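Local structure of Alr3699 protein (Nostoc sp., 4XSU) at residues 60-65 and 83-88; 98-103 and 120-125. The protein belongs to the GT-B clan of glycosyltransferases, pairing two Rossmann-like domains that face each other across a cleft. All blocks are in the same frame, centred on the assembly; numbering follows the deposited sequence.

Interaction 1 (60-65 and 83-88); sequences FTNQPI and LAPLVA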
loop_
_atom_site.group_PDB
_atom_site.type_symbol
_atom_site.label_atom_id
_atom_site.label_comp_id
_atom_site.label_asym_id
_atom_site.label_seq_id
_atom_site.Cartn_x
_atom_site.Cartn_y
_atom_site.Cartn_z
ATOM N N PHE B 60 -10.340 9.176 -7.580
ATOM C CA PHE B 60 -9.991 8.843 -6.222
ATOM C C PHE B 60 -8.714 9.562 -5.781
ATOM O O PHE B 60 -7.768 9.736 -6.549
ATOM C CB PHE B 60 -9.797 7.347 -6.085
ATOM C CG PHE B 60 -11.026 6.551 -6.374
ATOM C CD1 PHE B 60 -11.932 6.255 -5.365
ATOM C CD2 PHE B 60 -11.276 6.084 -7.646
ATOM C CE1 PHE B 60 -13.071 5.506 -5.624
ATOM C CE2 PHE B 60 -12.412 5.337 -7.917
ATOM C CZ PHE B 60 -13.311 5.046 -6.907
ATOM N N THR B 61 -8.714 9.963 -4.515
ATOM C CA THR B 61 -7.604 10.646 -3.886
ATOM C C THR B 61 -7.115 9.831 -2.697
ATOM O O THR B 61 -7.805 8.923 -2.191
ATOM C CB THR B 61 -8.050 12.014 -3.341
ATOM O OG1 THR B 61 -9.249 11.840 -2.566
ATOM C CG2 THR B 61 -8.342 12.981 -4.477
ATOM N N ASN B 62 -5.929 10.192 -2.237
ATOM C CA ASN B 62 -5.349 9.612 -1.047
ATOM C C ASN B 62 -5.619 10.454 0.230
ATOM O O ASN B 62 -4.975 10.239 1.253
ATOM C CB ASN B 62 -3.844 9.412 -1.268
ATOM C CG ASN B 62 -3.329 8.142 -0.628
ATOM O OD1 ASN B 62 -4.018 7.113 -0.587
ATOM N ND2 ASN B 62 -2.118 8.201 -0.122
ATOM N N GLN B 63 -6.603 11.348 0.174
ATOM C CA GLN B 63 -7.083 12.042 1.370
ATOM C C GLN B 63 -7.843 11.071 2.281
ATOM O O GLN B 63 -8.466 10.128 1.796
ATOM C CB GLN B 63 -7.981 13.219 0.985
ATOM C CG GLN B 63 -7.454 14.050 -0.173
ATOM C CD GLN B 63 -6.130 14.716 0.145
ATOM O OE1 GLN B 63 -5.428 14.318 1.074
ATOM N NE2 GLN B 63 -5.782 15.738 -0.629
ATOM N N PRO B 64 -7.791 11.293 3.595
ATOM C CA PRO B 64 -8.457 10.366 4.552
ATOM C C PRO B 64 -9.991 10.238 4.433
ATOM O O PRO B 64 -10.602 10.910 3.618
ATOM C CB PRO B 64 -8.094 10.961 5.914
ATOM C CG PRO B 64 -6.881 11.810 5.672
ATOM C CD PRO B 64 -7.021 12.346 4.286
ATOM N N ILE B 65 -10.596 9.408 5.285
ATOM C CA ILE B 65 -12.009 8.976 5.159
ATOM C C ILE B 65 -12.192 8.232 3.845
ATOM O O ILE B 65 -11.851 7.059 3.749
ATOM C CB ILE B 65 -13.058 10.126 5.295
ATOM C CG1 ILE B 65 -13.247 10.504 6.778
ATOM C CG2 ILE B 65 -14.406 9.727 4.669
ATOM C CD1 ILE B 65 -14.343 11.523 7.050
ATOM N N LEU B 83 -2.967 3.674 6.067
ATOM C CA LEU B 83 -1.727 3.529 5.313
ATOM C C LEU B 83 -1.854 4.073 3.894
ATOM O O LEU B 83 -0.890 4.616 3.368
ATOM C CB LEU B 83 -1.302 2.057 5.235
ATOM C CG LEU B 83 -0.769 1.444 6.525
ATOM C CD1 LEU B 83 -0.684 -0.076 6.444
ATOM C CD2 LEU B 83 0.594 2.041 6.858
ATOM N N ALA B 84 -3.043 3.916 3.304
ATOM C CA ALA B 84 -3.289 4.207 1.888
ATOM C C ALA B 84 -4.791 4.335 1.590
ATOM O O ALA B 84 -5.452 3.364 1.196
ATOM C CB ALA B 84 -2.680 3.115 1.032
ATOM N N PRO B 85 -5.340 5.534 1.783
ATOM C CA PRO B 85 -6.794 5.696 1.679
ATOM C C PRO B 85 -7.376 5.405 0.294
ATOM O O PRO B 85 -8.466 4.807 0.162
ATOM C CB PRO B 85 -6.996 7.167 2.051
ATOM C CG PRO B 85 -5.863 7.474 2.969
ATOM C CD PRO B 85 -4.698 6.704 2.412
ATOM N N LEU B 86 -6.647 5.854 -0.724
ATOM C CA LEU B 86 -6.987 5.579 -2.117
ATOM C C LEU B 86 -7.334 4.119 -2.279
ATOM O O LEU B 86 -8.408 3.776 -2.779
ATOM C CB LEU B 86 -5.813 5.945 -3.033
ATOM C CG LEU B 86 -6.098 6.033 -4.542
ATOM C CD1 LEU B 86 -5.359 7.212 -5.169
ATOM C CD2 LEU B 86 -5.727 4.735 -5.234
ATOM N N VAL B 87 -6.428 3.264 -1.826
ATOM C CA VAL B 87 -6.641 1.822 -1.893
ATOM C C VAL B 87 -7.951 1.422 -1.195
ATOM O O VAL B 87 -8.763 0.646 -1.740
ATOM C CB VAL B 87 -5.460 1.052 -1.275
ATOM C CG1 VAL B 87 -5.737 -0.446 -1.272
ATOM C CG2 VAL B 87 -4.166 1.368 -2.013
ATOM N N ALA B 88 -8.166 1.966 0.001
ATOM C CA ALA B 88 -9.358 1.628 0.786
ATOM C C ALA B 88 -10.615 2.001 0.037
ATOM O O ALA B 88 -11.541 1.198 -0.066
ATOM C CB ALA B 88 -9.328 2.325 2.147
HETATM O O HOH W 1 -0.404 6.007 1.195
#
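The carboxamide of N62 meets the backbone at the start of helix 85-94. Its OD1 accepts the amide hydrogen of L86 N at 2.9 Å, with an N-H...O angle of 162°; the donor lies in the carbonyl plane. This amide sits in the first helical turn, right after P85, whose nitrogen carries no hydrogen, and A84 at the N-cap position has no side-chain acceptor to offer. N62 therefore supplies an acceptor from the preceding loop, its chi1 (-143°) lying away from a staggered position. The other half of the carboxamide is held too: ND2 donates to a water 3.1 Å away, which in turn donates to L83 O.

Weaker polar contacts run along the loop backbone. T61 O receives the CA-H of L86, CA to O being 3.4 Å, and the P85 ring abuts two successive carbonyls, with CB 3.3 Å from Q63 O and CG 3.4 Å from N62 O. T61 O and Q63 O both also accept hydrogen bonds from K89 NZ, one turn further along the helix.

The apolar side-chain contact is that of L86 with F60. L86 has its CG anti to the backbone N (chi1 -166°), which turns CG toward F60 CB, 4.2 Å away, while CD1 rests near F60 O. The F60 ring turns away from the 83-88 segment and packs on K89, V90 and T93 of the same helix, while L86 also touches V110 of helix 105-118.

The second subunit closes in on the N62 end of the contact: its L83 packs on N62 and A84. With one lysine and one early helix amide gripping its oxygens, the loop after strand 57-59 is held to the helix by polar bonds as well as by the burial of P85 and L86, and the positive end of the helix would probably polarise the N62 side-chain carboxamide.

Interaction 2 (98-103 and 120-125); sequences DLIYAN and RPLVYH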
loop_
_atom_site.group_PDB
_atom_site.type_symbol
_atom_site.label_atom_id
_atom_site.label_comp_id
_atom_site.label_asym_id
_atom_site.label_seq_id
_atom_site.Cartn_x
_atom_site.Cartn_y
_atom_site.Cartn_z
ATOM N N ASP B 98 -18.421 -6.626 -10.929
ATOM C CA ASP B 98 -18.088 -8.048 -11.118
ATOM C C ASP B 98 -16.625 -8.235 -11.544
ATOM O O ASP B 98 -16.120 -9.355 -11.589
ATOM C CB ASP B 98 -19.028 -8.721 -12.156
ATOM C CG ASP B 98 -20.525 -8.540 -11.828
ATOM O OD1 ASP B 98 -20.960 -8.888 -10.714
ATOM O OD2 ASP B 98 -21.282 -8.048 -12.692
ATOM N N LEU B 99 -15.937 -7.155 -11.868
ATOM C CA LEU B 99 -14.613 -7.291 -12.469
ATOM C C LEU B 99 -13.766 -6.070 -12.256
ATOM O O LEU B 99 -14.257 -4.953 -12.307
ATOM C CB LEU B 99 -14.750 -7.508 -13.972
ATOM C CG LEU B 99 -13.463 -7.640 -14.775
ATOM C CD1 LEU B 99 -12.850 -9.011 -14.624
ATOM C CD2 LEU B 99 -13.763 -7.401 -16.229
ATOM N N ILE B 100 -12.476 -6.290 -12.057
ATOM C CA ILE B 100 -11.540 -5.192 -11.948
ATOM C C ILE B 100 -10.636 -5.278 -13.134
ATOM O O ILE B 100 -9.983 -6.307 -13.361
ATOM C CB ILE B 100 -10.710 -5.248 -10.656
ATOM C CG1 ILE B 100 -11.650 -5.264 -9.443
ATOM C CG2 ILE B 100 -9.766 -4.056 -10.575
ATOM C CD1 ILE B 100 -10.962 -5.556 -8.126
ATOM N N TYR B 101 -10.612 -4.179 -13.885
ATOM C CA TYR B 101 -9.853 -4.070 -15.123
ATOM C C TYR B 101 -8.791 -2.982 -14.925
ATOM O O TYR B 101 -9.083 -1.777 -14.937
ATOM C CB TYR B 101 -10.818 -3.730 -16.266
ATOM C CG TYR B 101 -10.315 -3.979 -17.679
ATOM C CD1 TYR B 101 -9.318 -3.207 -18.226
ATOM C CD2 TYR B 101 -10.896 -4.961 -18.488
ATOM C CE1 TYR B 101 -8.880 -3.418 -19.523
ATOM C CE2 TYR B 101 -10.469 -5.176 -19.793
ATOM C CZ TYR B 101 -9.465 -4.397 -20.309
ATOM O OH TYR B 101 -9.008 -4.594 -21.596
ATOM N N ALA B 102 -7.554 -3.411 -14.719
ATOM C CA ALA B 102 -6.518 -2.467 -14.407
ATOM C C ALA B 102 -5.735 -2.109 -15.663
ATOM O O ALA B 102 -5.134 -2.992 -16.316
ATOM C CB ALA B 102 -5.592 -3.037 -13.350
ATOM N N ASN B 103 -5.688 -0.812 -15.956
ATOM C CA ASN B 103 -5.095 -0.359 -17.201
ATOM C C ASN B 103 -3.685 0.139 -17.119
ATOM O O ASN B 103 -3.116 0.377 -18.155
ATOM C CB ASN B 103 -5.966 0.709 -17.873
ATOM C CG ASN B 103 -5.726 0.795 -19.384
ATOM O OD1 ASN B 103 -5.907 -0.182 -20.114
ATOM N ND2 ASN B 103 -5.285 1.945 -19.843
ATOM N N ARG B 120 -12.927 -10.267 -6.142
ATOM C CA ARG B 120 -13.376 -10.019 -7.511
ATOM C C ARG B 120 -12.215 -10.305 -8.425
ATOM O O ARG B 120 -11.064 -9.934 -8.114
ATOM C CB ARG B 120 -13.794 -8.564 -7.711
ATOM C CG ARG B 120 -14.903 -8.081 -6.792
ATOM C CD ARG B 120 -16.221 -8.743 -7.134
ATOM N NE ARG B 120 -17.328 -8.179 -6.362
ATOM C CZ ARG B 120 -17.954 -8.778 -5.346
ATOM N NH1 ARG B 120 -17.598 -9.993 -4.934
ATOM N NH2 ARG B 120 -18.953 -8.147 -4.732
ATOM N N PRO B 121 -12.500 -10.958 -9.561
ATOM C CA PRO B 121 -11.456 -11.278 -10.520
ATOM C C PRO B 121 -10.851 -10.009 -11.133
ATOM O O PRO B 121 -11.500 -8.964 -11.208
ATOM C CB PRO B 121 -12.184 -12.140 -11.564
ATOM C CG PRO B 121 -13.616 -11.759 -11.459
ATOM C CD PRO B 121 -13.838 -11.378 -10.030
ATOM N N LEU B 122 -9.592 -10.117 -11.533
ATOM C CA LEU B 122 -8.820 -8.983 -11.978
ATOM C C LEU B 122 -8.256 -9.262 -13.358
ATOM O O LEU B 122 -7.677 -10.347 -13.606
ATOM C CB LEU B 122 -7.661 -8.731 -11.025
ATOM C CG LEU B 122 -6.540 -7.766 -11.457
ATOM C CD1 LEU B 122 -6.945 -6.303 -11.292
ATOM C CD2 LEU B 122 -5.267 -8.055 -10.661
ATOM N N VAL B 123 -8.399 -8.262 -14.235
ATOM C CA VAL B 123 -7.736 -8.273 -15.536
ATOM C C VAL B 123 -6.694 -7.203 -15.589
ATOM O O VAL B 123 -6.947 -6.058 -15.227
ATOM C CB VAL B 123 -8.724 -8.043 -16.678
ATOM C CG1 VAL B 123 -7.976 -7.868 -17.984
ATOM C CG2 VAL B 123 -9.690 -9.219 -16.787
ATOM N N TYR B 124 -5.524 -7.581 -16.063
ATOM C CA TYR B 124 -4.464 -6.624 -16.338
ATOM C C TYR B 124 -4.324 -6.308 -17.862
ATOM O O TYR B 124 -3.863 -7.138 -18.653
ATOM C CB TYR B 124 -3.139 -7.184 -15.830
ATOM C CG TYR B 124 -1.924 -6.269 -15.971
ATOM C CD1 TYR B 124 -2.036 -4.880 -15.978
ATOM C CD2 TYR B 124 -0.658 -6.810 -16.031
ATOM C CE1 TYR B 124 -0.897 -4.073 -16.068
ATOM C CE2 TYR B 124 0.473 -6.011 -16.116
ATOM C CZ TYR B 124 0.347 -4.654 -16.133
ATOM O OH TYR B 124 1.510 -3.907 -16.237
ATOM N N HIS B 125 -4.661 -5.092 -18.259
ATOM C CA HIS B 125 -4.386 -4.658 -19.623
ATOM C C HIS B 125 -3.034 -4.042 -19.662
ATOM O O HIS B 125 -2.844 -2.964 -19.109
ATOM C CB HIS B 125 -5.409 -3.655 -20.117
ATOM C CG HIS B 125 -5.543 -3.660 -21.607
ATOM N ND1 HIS B 125 -6.754 -3.814 -22.251
ATOM C CD2 HIS B 125 -4.600 -3.587 -22.582
ATOM C CE1 HIS B 125 -6.550 -3.807 -23.557
ATOM N NE2 HIS B 125 -5.255 -3.670 -23.785
HETATM O O HOH W 2 -1.078 -1.179 -18.866
#
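I100 and A102 each use both backbone polar groups to pair strand 99-102 with strand 122-126, two parallel neighbours in the seven-stranded sheet of a Rossmann-like domain, joined by helix 105-118 in a beta-alpha-beta unit. I100 N donates to P121 O at 3.0 Å, and I100 O accepts from V123 N at 2.7 Å. The pattern repeats two residues on: A102 N reaches V123 O at 2.8 Å, and A102 O takes the amide of H125 N at 2.9 Å. Between them, Y101 directs its backbone bonds the other way, to L10 and L12 of strand 9-13. Past the last of these bonds a water donates to both N103 O, 2.7 Å away, and H125 O, two acceptors that could not bond each other.

Several polar side chains have partners of their own. Y101 OH and H125 ND1 share a very short hydrogen bond of 2.5 Å, the two rings meeting rim to rim with their planes 43° apart. N103 OD1 accepts from H127 NE2 and its ND2 donates to D13 OD2. At the opposite end, R120 NH2 bonds H95 O, and D98 OD2 bonds the amide of K8.

Apolar groups fill in on both sides of the sheet. V123 has its CG1 anti to the backbone N (chi1 172°), which sets this methyl over one face of the Y101 ring in a CH-pi contact, 4.3 Å from CG1 to the centroid. On the other side, L122 CD1 touches I100 CG2 and A102 CB. A102 O, besides accepting from H125 N, lies at the edge of the Y124 ring, in its plane, 3.6 Å from Y124 CD1.

How the interactions relate
Interactions 1 and 2 follow in series along the chain: helix 85-94, which opens in interaction 1, leads into strand 99-102 of interaction 2. Their centres are 20 Å apart and their nearest atoms about 9 Å, so they do not touch, but helix 105-118 packs against both, through V110 on L86 and L108 on L122. Their surroundings differ. Interaction 1 lies at the subunit interface, with the T61 side chain about 3 Å from a sulfate ion, whereas interaction 2 is buried within one chain and ends towards the cleft, where the H125 side chain is about 6 Å from the alpha-D-glucopyranose and that of N103 about 9 Å from the uridine-5'-diphosphate.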